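Local structure of mannitol dehydrogenase (Helicobacter pylori, 3TWO) at residues G89-S94 with T110-T115; K102-Q107 with G295-Q300; S23-G28 with D124-M129; E52-I57 with T115-D120; M1-K6 with N135-E140. The protein probably catalyses the NADP(H)-dependent interconversion of cinnamyl alcohols and their aldehydes as a zinc-containing alcohol dehydrogenase. One frame throughout, in Å; residues are numbered along the deposited sequence.

Contact 1: residues G89-S94 with T110-T115; sequences GCFVNS and TKVVFT
Phe91 and Phe114 bring the two backbones closest together, their CA atoms 4.0 Å apart in an antiparallel non-hydrogen-bonded pair from which the side chains diverge. Backbone hydrogen bonds carry the contact on both sides of that pair. On one side Thr115 N donates to Cys90 O at 3.0 Å. On the other, Val92 N donates to Val113 O at 2.9 Å, and Val113 N reaches Asn93 O in an almost straight bond of 173°. Val113 is thus gripped through both its N-H and its carbonyl. A side-chain bond supplements these: Thr115 OG1 lies beside its own backbone N, anti to the carbonyl carbon (chi1 -53°), and donates to Gly89 O at 2.7 Å.

Weaker contacts gather at Cys90 O, which lies at the edge of the Phe114 ring, in its plane, and also receives a C-H...O contact from Phe114 CA.

A few apolar touches accompany these bonds. Val112 CG2 approaches Phe91 CB to 3.5 Å and also lies over one face of the Phe114 ring, toward its rim. Val92 CG2 meets Val113 CG1 at 3.6 Å.

Polar ends point to other parts of the chain, Asn93 OD1 to Lys96 NZ and Ser94 OG to Tyr142 OH. The chain between the two segments carries Cys95, Cys98, Cys101 and Cys109, the ligands of one zinc ion, and the paired strands close the base of this four-cysteine zinc loop, the structural-zinc lobe familiar in zinc-dependent alcohol dehydrogenases.

Contact 2: residues K102-Q107 with G295-Q300; sequences KEHQEQ and GIKETQ
Gly295 and His104 bury the largest areas here, and they meet through backbone atoms. Gly295 CA lies 3.3 Å from His104 O in a C-H...O contact that is close to straight. Gly295 is the N-cap residue of helix 296-308, and its own carbonyl is held from opposite faces by Thr299 N and Thr299 OG1. A water further ties the two backbones, donating to His104 O and accepting from Glu298 N.

The His104 ring in turn receives Lys297. With CG anti to the backbone N (chi1 -166°), the extended lysine chain sets its CD over the centre of one imidazole face, 4.0 Å from the centroid, a CH-pi contact.

Beside this pair, Glu106 OE1 accepts from Ile296 N at 2.9 Å on the syn side of the carboxylate, so that a negative group meets the first turn of the helix, where the partial positive charge of the helix start would be expected to stabilise it.

His104 is the C-prime residue of the Schellman motif that ends helix 99-102. The contact therefore joins the end of one helix to the start of another, with Phe91 of strand 91-93 packed against Glu106, Gln107 and Ile296.

Contact 3: residues S23-G28 with D124-M129; sequences SRHAVG and DNEPHM
Arg24 CG stands beside the backbone N, anti to the carbonyl carbon (chi1 -61°), and the chain is extended from there to NE, a shape that carries the guanidinium across to Met129. There both terminal nitrogens grip one atom. Arg24 NH1 donates to Met129 O at 2.8 Å (159°), and Arg24 NH2 to the same Met129 O at 3.2 Å, a more bent bond (137°). The oxygen lies in the guanidinium plane, at its edge, while the two nitrogens come from the same face of the carbonyl. Met129 CB packs 3.6 Å from Arg24 NH1.

Arg24 ends strand 18-24, which pairs with strand 3-9 in a two-stranded antiparallel sheet, whereas Met129 follows strand 126-127, the partner of strand 119-120 within the GroES-like region. The arginine thus ties the end of one small sheet to the chain just beyond a strand of another, and its NH2 makes a further hydrogen bond to Ser133 OG.

The second meeting point is looser. Glu126 reaches toward His25 on an extended chain, with Glu126 OE1 3.7 Å from His25 N, not a hydrogen bond, and near the plane of the imidazole, at its edge. Glu126 OE2 makes a long, weak ion pair with Arg2, and the His25 ring stacks with His123.

Contact 4: residues E52-I57 with T115-D120; sequences EWKEGI and TYDCLD
Asp117 and Ile57 form the close half of this contact. Asp117 CG is anti to the backbone N (chi1 -160°), and OD1 accepts from Ile57 N at 3.0 Å in a bond of 169°. The N-H arrives on the syn side of the carboxylate, 29° out of its plane. Gly56 CA and Ile57 CB lie against the same Asp117 OD1, each at 3.7 Å. Ile57 CD1 continues past the acid to sit 3.6 Å from Cys118 N. Ser48 of helix 43-49 and Met60 also touch the Asp117 side chain.

The outer half is slacker. Leu119 is exposed, and its CD2 meets Ile57 CD1 at only 4.1 Å. Lys54, likewise exposed, reaches tip to tip toward the acid, its CE 3.8 Å from Asp117 OD2, yet NZ stays 4.5 Å from that oxygen, beyond a salt bridge.

The same loop carries Trp53, which touches the bound NADPH and packs edge-to-face with Phe278 of the second subunit. The chemistry implies a carboxylate oriented by one directed bond, OD1 to Ile57 N, with the lysine probably adding only diffuse attraction at OD2.

Contact 5: residues M1-K6 with N135-E140; sequences MRVQSK and NIVVDE
Val3 overlaps two residues of strand 135-139, with CG2 set against Val137 CG2 at 3.8 Å and CG1 against Asn135 ND2 at 3.6 Å. The two strands belong to different sheets. Strand 3-9 forms a two-stranded antiparallel sheet with strand 18-24, while strand 135-139 pairs with strand 31-40 in the large mixed sheet, whose strands 31-40 to 144-145 fall in the GroES-like region. The axes of 3-6 and 135-139 approach to 7.5 Å, with an angle of 135° between their N-to-C directions. No backbone-to-backbone bond joins residues 1-6 and 135-140, though Lys6 bonds to neighbouring Asn134.

Asn135 supplies the polar half. Its CG takes the position between the backbone N and the carbonyl carbon (chi1 65°), and the amide beyond it uses both ends on successive residues of the facing strand, which fixes its rotation. ND2 donates to Gln4 O at 3.0 Å, with that oxygen almost in the amide plane. Leu33 of strand 31-40 flanks both Val3 and Asn135, and His25 lies against Val137.

At the other end of the amide, Ser5 OG donates to Asn135 OD1 at 2.7 Å, in the carbonyl plane and on a lone pair, with a C=O...O angle of 123°.

Contacts 1, 3 and 5 are mainly buried, contact 2 partly so, and contact 4 lies at the surface. Contacts 3 and 5, their centres about 7 Å apart, share the sheet of strands 3-9 and 18-24; there polar side chains reach backbone carbonyls, an arginine in contact 3 and an asparagine in contact 5, whereas contact 1 relies on backbone pairing. Contact 4 shares Thr115 with contact 1 and joins contact 3 through strands 119-120 and 126-127, yet its main bond is a carboxylate holding a loop N-H. Contact 2 links the GroES-like and zinc-binding-dehydrogenase regions; it touches contact 1 through Phe91, Ser94 and Val112, and again uses a carboxylate, this time at a helix start.

Contact 1: residues G89-S94 with T110-T115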
# COMPACT_ATOMS: atom_id res chain seq x y z
N GLY B 89 7.12 1.65 27.19
CA GLY B 89 7.39 1.78 25.77
C GLY B 89 7.28 3.21 25.23
O GLY B 89 7.62 4.21 25.91
N CYS B 90 6.77 3.31 24.00
CA CYS B 90 6.68 4.57 23.26
C CYS B 90 5.61 5.57 23.68
O CYS B 90 5.65 6.73 23.21
CB CYS B 90 6.47 4.28 21.76
SG CYS B 90 7.88 3.37 21.11
N PHE B 91 4.62 5.14 24.49
CA PHE B 91 3.63 6.11 24.98
C PHE B 91 3.23 5.81 26.41
O PHE B 91 3.34 4.66 26.85
CB PHE B 91 2.40 6.23 24.06
CG PHE B 91 1.77 4.90 23.76
CD1 PHE B 91 0.82 4.36 24.61
CD2 PHE B 91 2.16 4.17 22.64
CE1 PHE B 91 0.25 3.11 24.35
CE2 PHE B 91 1.58 2.95 22.35
CZ PHE B 91 0.62 2.42 23.23
N VAL B 92 2.78 6.84 27.13
CA VAL B 92 2.52 6.75 28.56
C VAL B 92 1.09 7.14 28.93
O VAL B 92 0.73 7.16 30.13
CB VAL B 92 3.47 7.68 29.36
CG1 VAL B 92 4.87 7.25 29.19
CG2 VAL B 92 3.31 9.19 28.90
N ASN B 93 0.28 7.46 27.95
CA ASN B 93 -1.12 7.87 28.21
C ASN B 93 -1.89 8.00 26.89
O ASN B 93 -1.23 8.09 25.84
CB ASN B 93 -1.18 9.19 28.96
CG ASN B 93 -2.26 9.18 30.04
OD1 ASN B 93 -3.20 8.40 29.96
ND2 ASN B 93 -2.07 9.96 31.12
N SER B 94 -3.24 7.96 26.96
CA SER B 94 -4.14 8.19 25.83
C SER B 94 -5.53 8.50 26.38
O SER B 94 -5.71 8.51 27.58
CB SER B 94 -4.18 6.99 24.86
OG SER B 94 -4.73 5.82 25.47
N THR B 110 -5.72 10.18 19.11
CA THR B 110 -5.30 11.56 18.77
C THR B 110 -4.75 12.31 20.01
O THR B 110 -4.07 13.32 19.86
CB THR B 110 -6.45 12.40 18.05
OG1 THR B 110 -7.48 12.64 18.98
CG2 THR B 110 -7.06 11.65 16.81
N LYS B 111 -4.95 11.79 21.23
CA LYS B 111 -4.37 12.42 22.40
C LYS B 111 -3.36 11.52 23.10
O LYS B 111 -3.08 11.67 24.30
CB LYS B 111 -5.48 12.85 23.37
CG LYS B 111 -6.52 13.84 22.76
CD LYS B 111 -7.46 14.23 23.91
CE LYS B 111 -8.23 15.54 23.66
NZ LYS B 111 -9.07 15.50 22.39
N VAL B 112 -2.80 10.59 22.31
CA VAL B 112 -1.70 9.77 22.76
C VAL B 112 -0.57 10.69 23.28
O VAL B 112 -0.29 11.73 22.70
CB VAL B 112 -1.17 8.79 21.61
CG1 VAL B 112 -0.72 9.60 20.31
CG2 VAL B 112 -0.06 7.91 22.15
N VAL B 113 0.03 10.33 24.40
CA VAL B 113 1.21 11.05 24.88
C VAL B 113 2.42 10.15 24.69
O VAL B 113 2.59 9.15 25.44
CB VAL B 113 1.04 11.43 26.36
CG1 VAL B 113 2.35 12.06 26.93
CG2 VAL B 113 -0.20 12.37 26.52
N PHE B 114 3.23 10.44 23.67
CA PHE B 114 4.45 9.71 23.46
C PHE B 114 5.43 10.06 24.59
O PHE B 114 5.38 11.15 25.17
CB PHE B 114 5.07 10.03 22.11
CG PHE B 114 4.22 9.59 20.97
CD1 PHE B 114 3.56 10.54 20.14
CD2 PHE B 114 4.02 8.20 20.71
CE1 PHE B 114 2.75 10.12 19.04
CE2 PHE B 114 3.20 7.78 19.63
CZ PHE B 114 2.57 8.74 18.79
N THR B 115 6.32 9.12 24.86
CA THR B 115 7.20 9.17 26.03
C THR B 115 8.13 10.39 26.05
O THR B 115 8.50 10.88 27.14
CB THR B 115 7.95 7.80 26.13
OG1 THR B 115 6.94 6.77 26.10
CG2 THR B 115 8.81 7.67 27.44

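Contact 2: residues K102-Q107 with G295-Q300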
# COMPACT_ATOMS: atom_id res chain seq x y z
N LYS B 102 -10.21 1.93 22.50
CA LYS B 102 -11.07 0.78 22.82
C LYS B 102 -10.60 -0.50 22.09
O LYS B 102 -10.70 -1.58 22.65
CB LYS B 102 -12.53 1.09 22.51
CG LYS B 102 -13.29 1.71 23.74
CD LYS B 102 -12.49 2.77 24.59
CE LYS B 102 -13.45 3.57 25.44
NZ LYS B 102 -14.51 2.71 26.03
N GLU B 103 -10.03 -0.36 20.89
CA GLU B 103 -9.47 -1.51 20.19
C GLU B 103 -8.01 -1.84 20.60
O GLU B 103 -7.31 -2.59 19.91
CB GLU B 103 -9.65 -1.33 18.67
CG GLU B 103 -11.13 -1.43 18.36
CD GLU B 103 -11.50 -1.05 16.94
OE1 GLU B 103 -10.67 -0.44 16.22
OE2 GLU B 103 -12.63 -1.38 16.52
N HIS B 104 -7.55 -1.29 21.74
CA HIS B 104 -6.19 -1.61 22.18
C HIS B 104 -5.12 -1.22 21.15
O HIS B 104 -4.11 -1.92 20.97
CB HIS B 104 -6.07 -3.12 22.43
CG HIS B 104 -7.08 -3.64 23.36
ND1 HIS B 104 -7.07 -3.33 24.71
CD2 HIS B 104 -8.15 -4.45 23.15
CE1 HIS B 104 -8.10 -3.93 25.29
NE2 HIS B 104 -8.77 -4.60 24.36
N GLN B 105 -5.35 -0.10 20.46
CA GLN B 105 -4.34 0.49 19.59
C GLN B 105 -4.17 1.96 20.03
O GLN B 105 -4.37 2.90 19.22
CB GLN B 105 -4.85 0.48 18.15
CG GLN B 105 -5.23 -0.83 17.60
CD GLN B 105 -4.09 -1.40 16.85
OE1 GLN B 105 -3.19 -1.99 17.46
NE2 GLN B 105 -4.07 -1.21 15.49
N GLU B 106 -3.80 2.15 21.29
CA GLU B 106 -3.69 3.49 21.87
C GLU B 106 -2.68 4.35 21.09
O GLU B 106 -2.76 5.57 21.14
CB GLU B 106 -3.32 3.42 23.39
CG GLU B 106 -4.23 2.49 24.20
CD GLU B 106 -3.68 1.05 24.32
OE1 GLU B 106 -2.81 0.62 23.50
OE2 GLU B 106 -4.10 0.35 25.27
N GLN B 107 -1.80 3.72 20.32
CA GLN B 107 -0.78 4.49 19.56
C GLN B 107 -1.38 5.36 18.49
O GLN B 107 -0.72 6.24 18.04
CB GLN B 107 0.33 3.61 18.90
CG GLN B 107 -0.13 2.76 17.66
CD GLN B 107 -0.72 1.41 18.05
OE1 GLN B 107 -1.26 1.26 19.15
NE2 GLN B 107 -0.58 0.41 17.15
N GLY B 295 -0.21 -1.64 20.44
CA GLY B 295 -0.98 -1.35 21.64
C GLY B 295 -0.42 -1.94 22.90
O GLY B 295 0.46 -2.78 22.85
N ILE B 296 -0.92 -1.48 24.06
CA ILE B 296 -0.49 -2.01 25.36
C ILE B 296 -0.70 -3.54 25.49
O ILE B 296 0.23 -4.32 25.84
CB ILE B 296 -1.19 -1.24 26.50
CG1 ILE B 296 -0.68 0.22 26.51
CG2 ILE B 296 -0.99 -1.96 27.84
CD1 ILE B 296 0.94 0.37 26.67
N LYS B 297 -1.91 -3.96 25.19
CA LYS B 297 -2.23 -5.37 25.18
C LYS B 297 -1.26 -6.20 24.36
O LYS B 297 -0.76 -7.20 24.84
CB LYS B 297 -3.62 -5.58 24.65
CG LYS B 297 -4.10 -7.00 24.94
CD LYS B 297 -5.49 -7.27 24.38
CE LYS B 297 -6.06 -8.42 25.20
NZ LYS B 297 -7.25 -8.91 24.48
N GLU B 298 -0.98 -5.80 23.10
CA GLU B 298 -0.18 -6.67 22.26
C GLU B 298 1.27 -6.55 22.75
O GLU B 298 2.07 -7.50 22.59
CB GLU B 298 -0.34 -6.36 20.74
CG GLU B 298 0.34 -7.42 19.85
CD GLU B 298 0.32 -7.13 18.35
OE1 GLU B 298 0.21 -5.94 17.90
OE2 GLU B 298 0.47 -8.12 17.58
N THR B 299 1.66 -5.37 23.26
CA THR B 299 3.00 -5.23 23.85
C THR B 299 3.22 -6.24 25.03
O THR B 299 4.30 -6.91 25.11
CB THR B 299 3.27 -3.80 24.31
OG1 THR B 299 3.10 -2.88 23.20
CG2 THR B 299 4.74 -3.65 24.94
N GLN B 300 2.20 -6.37 25.90
CA GLN B 300 2.25 -7.37 26.97
C GLN B 300 2.35 -8.79 26.37
O GLN B 300 3.18 -9.60 26.82
CB GLN B 300 1.04 -7.29 27.90
CG GLN B 300 1.13 -8.24 29.13
CD GLN B 300 2.25 -7.82 30.07
OE1 GLN B 300 2.21 -6.71 30.60
NE2 GLN B 300 3.32 -8.69 30.24
O HOH W 1 -2.60 -4.15 21.38

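Contact 3: residues S23-G28 with D124-M129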
# COMPACT_ATOMS: atom_id res chain seq x y z
N SER B 23 12.02 17.77 36.72
CA SER B 23 11.01 17.19 37.57
C SER B 23 9.86 16.65 36.70
O SER B 23 9.63 17.10 35.56
CB SER B 23 10.53 18.21 38.63
OG SER B 23 9.67 19.16 38.00
N ARG B 24 9.16 15.67 37.24
CA ARG B 24 7.98 15.11 36.55
C ARG B 24 6.74 15.35 37.40
O ARG B 24 6.85 15.65 38.59
CB ARG B 24 8.16 13.61 36.38
CG ARG B 24 9.37 13.21 35.55
CD ARG B 24 9.53 11.69 35.55
NE ARG B 24 10.58 11.19 34.63
CZ ARG B 24 10.52 11.14 33.29
NH1 ARG B 24 9.48 11.65 32.61
NH2 ARG B 24 11.54 10.57 32.61
N HIS B 25 5.55 15.18 36.81
CA HIS B 25 4.30 15.24 37.58
C HIS B 25 4.26 14.29 38.81
O HIS B 25 4.85 13.20 38.81
CB HIS B 25 3.06 15.03 36.67
CG HIS B 25 2.89 13.62 36.18
ND1 HIS B 25 3.15 13.25 34.87
CD2 HIS B 25 2.37 12.51 36.79
CE1 HIS B 25 2.83 11.97 34.70
NE2 HIS B 25 2.35 11.51 35.84
N ALA B 26 3.56 14.74 39.84
CA ALA B 26 3.29 13.97 41.06
C ALA B 26 2.65 12.63 40.69
O ALA B 26 2.00 12.49 39.64
CB ALA B 26 2.34 14.78 41.99
N VAL B 27 2.85 11.64 41.56
CA VAL B 27 2.21 10.33 41.43
C VAL B 27 0.72 10.42 41.73
O VAL B 27 0.33 10.61 42.86
CB VAL B 27 2.88 9.30 42.37
CG1 VAL B 27 2.34 7.94 42.09
CG2 VAL B 27 4.45 9.32 42.21
N GLY B 28 -0.11 10.28 40.70
CA GLY B 28 -1.55 10.48 40.86
C GLY B 28 -2.11 9.16 41.35
O GLY B 28 -1.38 8.17 41.39
N ASP B 124 -1.27 19.46 31.94
CA ASP B 124 -1.17 20.84 31.48
C ASP B 124 -0.23 21.10 30.31
O ASP B 124 0.40 22.13 30.26
CB ASP B 124 -0.78 21.71 32.65
CG ASP B 124 -1.71 21.51 33.81
OD1 ASP B 124 -1.22 21.05 34.87
OD2 ASP B 124 -2.93 21.73 33.62
N ASN B 125 -0.13 20.14 29.40
CA ASN B 125 0.68 20.24 28.21
C ASN B 125 2.15 20.47 28.45
O ASN B 125 2.81 21.05 27.58
CB ASN B 125 0.13 21.27 27.22
CG ASN B 125 -0.99 20.71 26.42
OD1 ASN B 125 -0.92 19.57 25.95
ND2 ASN B 125 -2.07 21.47 26.30
N GLU B 126 2.66 20.06 29.62
CA GLU B 126 4.09 20.08 29.83
C GLU B 126 4.77 19.06 28.89
O GLU B 126 4.20 18.00 28.56
CB GLU B 126 4.47 19.86 31.31
CG GLU B 126 4.44 18.40 31.79
CD GLU B 126 4.59 18.23 33.31
OE1 GLU B 126 4.93 17.10 33.74
OE2 GLU B 126 4.38 19.21 34.08
N PRO B 127 6.01 19.36 28.48
CA PRO B 127 6.71 18.41 27.60
C PRO B 127 7.01 17.09 28.32
O PRO B 127 7.48 17.14 29.45
CB PRO B 127 8.01 19.16 27.25
CG PRO B 127 7.92 20.52 27.93
CD PRO B 127 6.89 20.43 28.98
N HIS B 128 6.70 15.92 27.73
CA HIS B 128 7.02 14.66 28.42
C HIS B 128 8.50 14.30 28.21
O HIS B 128 9.05 14.56 27.14
CB HIS B 128 6.13 13.46 28.04
CG HIS B 128 6.13 12.40 29.10
ND1 HIS B 128 5.27 12.45 30.18
CD2 HIS B 128 6.95 11.36 29.33
CE1 HIS B 128 5.55 11.46 31.02
NE2 HIS B 128 6.56 10.78 30.51
N MET B 129 9.13 13.73 29.23
CA MET B 129 10.57 13.42 29.19
C MET B 129 10.73 11.91 29.15
O MET B 129 10.04 11.21 29.87
CB MET B 129 11.30 13.94 30.43
CG MET B 129 11.33 15.50 30.55
SD MET B 129 12.15 16.26 29.12
CE MET B 129 10.84 17.28 28.46

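Contact 4: residues E52-I57 with T115-D120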
# COMPACT_ATOMS: atom_id res chain seq x y z
N GLU B 52 14.58 15.41 12.55
CA GLU B 52 14.66 14.88 11.17
C GLU B 52 13.28 14.68 10.60
O GLU B 52 13.12 14.52 9.39
CB GLU B 52 15.51 13.58 11.14
CG GLU B 52 17.01 13.94 11.26
CD GLU B 52 17.98 12.72 11.37
OE1 GLU B 52 17.56 11.54 11.48
OE2 GLU B 52 19.20 12.98 11.35
N TRP B 53 12.29 14.63 11.49
CA TRP B 53 10.90 14.39 11.10
C TRP B 53 10.08 15.67 11.14
O TRP B 53 9.19 15.85 10.35
CB TRP B 53 10.25 13.44 12.07
CG TRP B 53 10.77 12.03 12.04
CD1 TRP B 53 11.42 11.39 11.00
CD2 TRP B 53 10.63 11.09 13.09
NE1 TRP B 53 11.72 10.06 11.37
CE2 TRP B 53 11.23 9.85 12.64
CE3 TRP B 53 10.07 11.15 14.37
CZ2 TRP B 53 11.28 8.69 13.46
CZ3 TRP B 53 10.11 9.96 15.19
CH2 TRP B 53 10.70 8.75 14.70
N LYS B 54 10.38 16.49 12.14
CA LYS B 54 9.71 17.72 12.43
C LYS B 54 10.60 18.51 13.43
O LYS B 54 11.62 18.02 13.91
CB LYS B 54 8.34 17.43 13.08
CG LYS B 54 8.47 16.70 14.43
CD LYS B 54 7.10 16.43 15.07
CE LYS B 54 7.33 15.77 16.39
NZ LYS B 54 6.53 14.52 16.44
N GLU B 55 10.17 19.71 13.75
CA GLU B 55 10.80 20.54 14.70
C GLU B 55 10.62 19.94 16.09
O GLU B 55 9.50 19.70 16.52
CB GLU B 55 10.10 21.88 14.61
CG GLU B 55 10.56 22.71 13.45
CD GLU B 55 11.91 23.31 13.76
OE1 GLU B 55 12.95 22.72 13.38
OE2 GLU B 55 11.92 24.37 14.44
N GLY B 56 11.71 19.71 16.81
CA GLY B 56 11.58 19.05 18.11
C GLY B 56 11.21 19.98 19.25
O GLY B 56 11.36 21.20 19.19
N ILE B 57 10.73 19.38 20.33
CA ILE B 57 10.53 20.11 21.59
C ILE B 57 11.80 19.93 22.44
O ILE B 57 12.10 18.79 22.86
CB ILE B 57 9.22 19.60 22.33
CG1 ILE B 57 7.97 19.81 21.45
CG2 ILE B 57 9.04 20.34 23.72
CD1 ILE B 57 6.83 18.74 21.69
N THR B 115 6.32 9.12 24.86
CA THR B 115 7.20 9.17 26.03
C THR B 115 8.13 10.39 26.05
O THR B 115 8.50 10.88 27.14
CB THR B 115 7.95 7.80 26.13
OG1 THR B 115 6.94 6.77 26.10
CG2 THR B 115 8.81 7.67 27.44
N TYR B 116 8.48 10.89 24.86
CA TYR B 116 9.29 12.12 24.74
C TYR B 116 8.96 12.88 23.46
O TYR B 116 8.25 12.37 22.59
CB TYR B 116 10.79 11.80 24.81
CG TYR B 116 11.22 10.92 23.65
CD1 TYR B 116 11.54 11.48 22.41
CD2 TYR B 116 11.27 9.53 23.79
CE1 TYR B 116 11.91 10.66 21.33
CE2 TYR B 116 11.64 8.71 22.71
CZ TYR B 116 11.96 9.28 21.50
OH TYR B 116 12.35 8.46 20.46
N ASP B 117 9.48 14.11 23.35
CA ASP B 117 9.17 14.95 22.20
C ASP B 117 7.64 15.05 22.00
O ASP B 117 7.14 14.81 20.89
CB ASP B 117 9.83 14.38 20.91
CG ASP B 117 9.96 15.43 19.83
OD1 ASP B 117 9.70 16.62 20.14
OD2 ASP B 117 10.33 15.11 18.70
N CYS B 118 6.90 15.37 23.05
CA CYS B 118 5.44 15.37 22.95
C CYS B 118 4.90 16.02 24.22
O CYS B 118 5.34 15.69 25.32
CB CYS B 118 4.91 13.92 22.80
SG CYS B 118 3.07 13.72 22.54
N LEU B 119 3.97 16.95 24.04
CA LEU B 119 3.30 17.66 25.13
C LEU B 119 2.32 16.68 25.80
O LEU B 119 1.71 15.84 25.13
CB LEU B 119 2.60 18.89 24.53
CG LEU B 119 3.45 19.98 23.85
CD1 LEU B 119 2.55 21.23 23.53
CD2 LEU B 119 4.70 20.49 24.70
N ASP B 120 2.26 16.72 27.12
CA ASP B 120 1.44 15.81 27.90
C ASP B 120 0.12 16.51 28.22
O ASP B 120 0.01 17.15 29.27
CB ASP B 120 2.16 15.46 29.23
CG ASP B 120 1.36 14.45 30.09
OD1 ASP B 120 0.20 14.09 29.76
OD2 ASP B 120 1.90 13.98 31.11

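Contact 5: residues M1-K6 with N135-E140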
# COMPACT_ATOMS: atom_id res chain seq x y z
N MET B 1 3.29 16.17 45.56
CA MET B 1 4.68 16.69 45.34
C MET B 1 5.24 16.16 44.00
O MET B 1 5.16 14.96 43.73
CB MET B 1 5.61 16.31 46.49
CG MET B 1 5.38 17.09 47.81
SD MET B 1 4.82 18.83 47.63
CE MET B 1 3.05 18.79 48.08
N ARG B 2 5.79 17.06 43.18
CA ARG B 2 6.43 16.67 41.92
C ARG B 2 7.60 15.74 42.20
O ARG B 2 8.23 15.83 43.22
CB ARG B 2 6.87 17.91 41.14
CG ARG B 2 5.67 18.81 40.68
CD ARG B 2 6.05 19.98 39.76
NE ARG B 2 6.77 19.54 38.56
CZ ARG B 2 6.21 19.05 37.47
NH1 ARG B 2 4.90 18.93 37.40
NH2 ARG B 2 6.96 18.65 36.45
N VAL B 3 7.87 14.82 41.29
CA VAL B 3 8.98 13.88 41.47
C VAL B 3 10.23 14.54 40.87
O VAL B 3 10.18 15.03 39.73
CB VAL B 3 8.64 12.52 40.73
CG1 VAL B 3 9.86 11.60 40.63
CG2 VAL B 3 7.45 11.81 41.40
N GLN B 4 11.32 14.57 41.63
CA GLN B 4 12.59 15.11 41.12
C GLN B 4 13.30 14.06 40.25
O GLN B 4 13.27 12.86 40.55
CB GLN B 4 13.50 15.58 42.25
CG GLN B 4 12.88 16.73 43.07
CD GLN B 4 12.43 17.88 42.17
OE1 GLN B 4 11.31 18.35 42.27
NE2 GLN B 4 13.29 18.31 41.27
N SER B 5 13.90 14.50 39.16
CA SER B 5 14.51 13.54 38.28
C SER B 5 15.81 14.02 37.72
O SER B 5 16.11 15.20 37.78
CB SER B 5 13.59 13.20 37.10
OG SER B 5 12.30 12.85 37.52
N LYS B 6 16.55 13.09 37.10
CA LYS B 6 17.69 13.47 36.28
C LYS B 6 17.88 12.59 35.08
O LYS B 6 17.44 11.46 35.04
CB LYS B 6 18.96 13.61 37.11
CG LYS B 6 19.14 12.54 38.16
CD LYS B 6 20.33 12.89 39.03
CE LYS B 6 20.54 11.89 40.12
NZ LYS B 6 22.02 11.72 40.26
N ASN B 135 14.21 7.96 36.49
CA ASN B 135 12.88 7.51 36.89
C ASN B 135 11.86 8.03 35.90
O ASN B 135 12.20 8.86 35.05
CB ASN B 135 12.56 7.97 38.35
CG ASN B 135 12.48 9.47 38.49
OD1 ASN B 135 11.97 10.18 37.61
ND2 ASN B 135 12.94 9.99 39.65
N ILE B 136 10.62 7.56 36.03
CA ILE B 136 9.54 7.99 35.16
C ILE B 136 8.24 7.69 35.92
O ILE B 136 8.19 6.73 36.76
CB ILE B 136 9.57 7.30 33.75
CG1 ILE B 136 8.67 8.05 32.77
CG2 ILE B 136 9.19 5.82 33.81
CD1 ILE B 136 8.78 7.59 31.35
N VAL B 137 7.22 8.54 35.69
CA VAL B 137 5.90 8.39 36.36
C VAL B 137 4.87 8.06 35.28
O VAL B 137 4.68 8.87 34.38
CB VAL B 137 5.48 9.72 37.13
CG1 VAL B 137 4.15 9.55 37.87
CG2 VAL B 137 6.56 10.15 38.12
N VAL B 138 4.24 6.88 35.35
CA VAL B 138 3.38 6.40 34.28
C VAL B 138 2.02 5.92 34.82
O VAL B 138 1.99 5.20 35.83
CB VAL B 138 4.06 5.24 33.50
CG1 VAL B 138 3.20 4.82 32.32
CG2 VAL B 138 5.45 5.65 33.01
N ASP B 139 0.92 6.34 34.16
CA ASP B 139 -0.43 5.78 34.43
C ASP B 139 -0.34 4.23 34.33
O ASP B 139 0.27 3.71 33.37
CB ASP B 139 -1.45 6.32 33.43
CG ASP B 139 -2.88 5.80 33.69
OD1 ASP B 139 -3.12 4.61 33.46
OD2 ASP B 139 -3.77 6.56 34.15
N GLU B 140 -0.90 3.52 35.31
CA GLU B 140 -0.73 2.05 35.41
C GLU B 140 -1.17 1.22 34.21
O GLU B 140 -0.70 0.07 34.06
CB GLU B 140 -1.40 1.47 36.66
CG GLU B 140 -2.85 1.86 36.80
CD GLU B 140 -3.63 0.94 37.71
OE1 GLU B 140 -4.87 1.13 37.80
OE2 GLU B 140 -3.01 0.04 38.33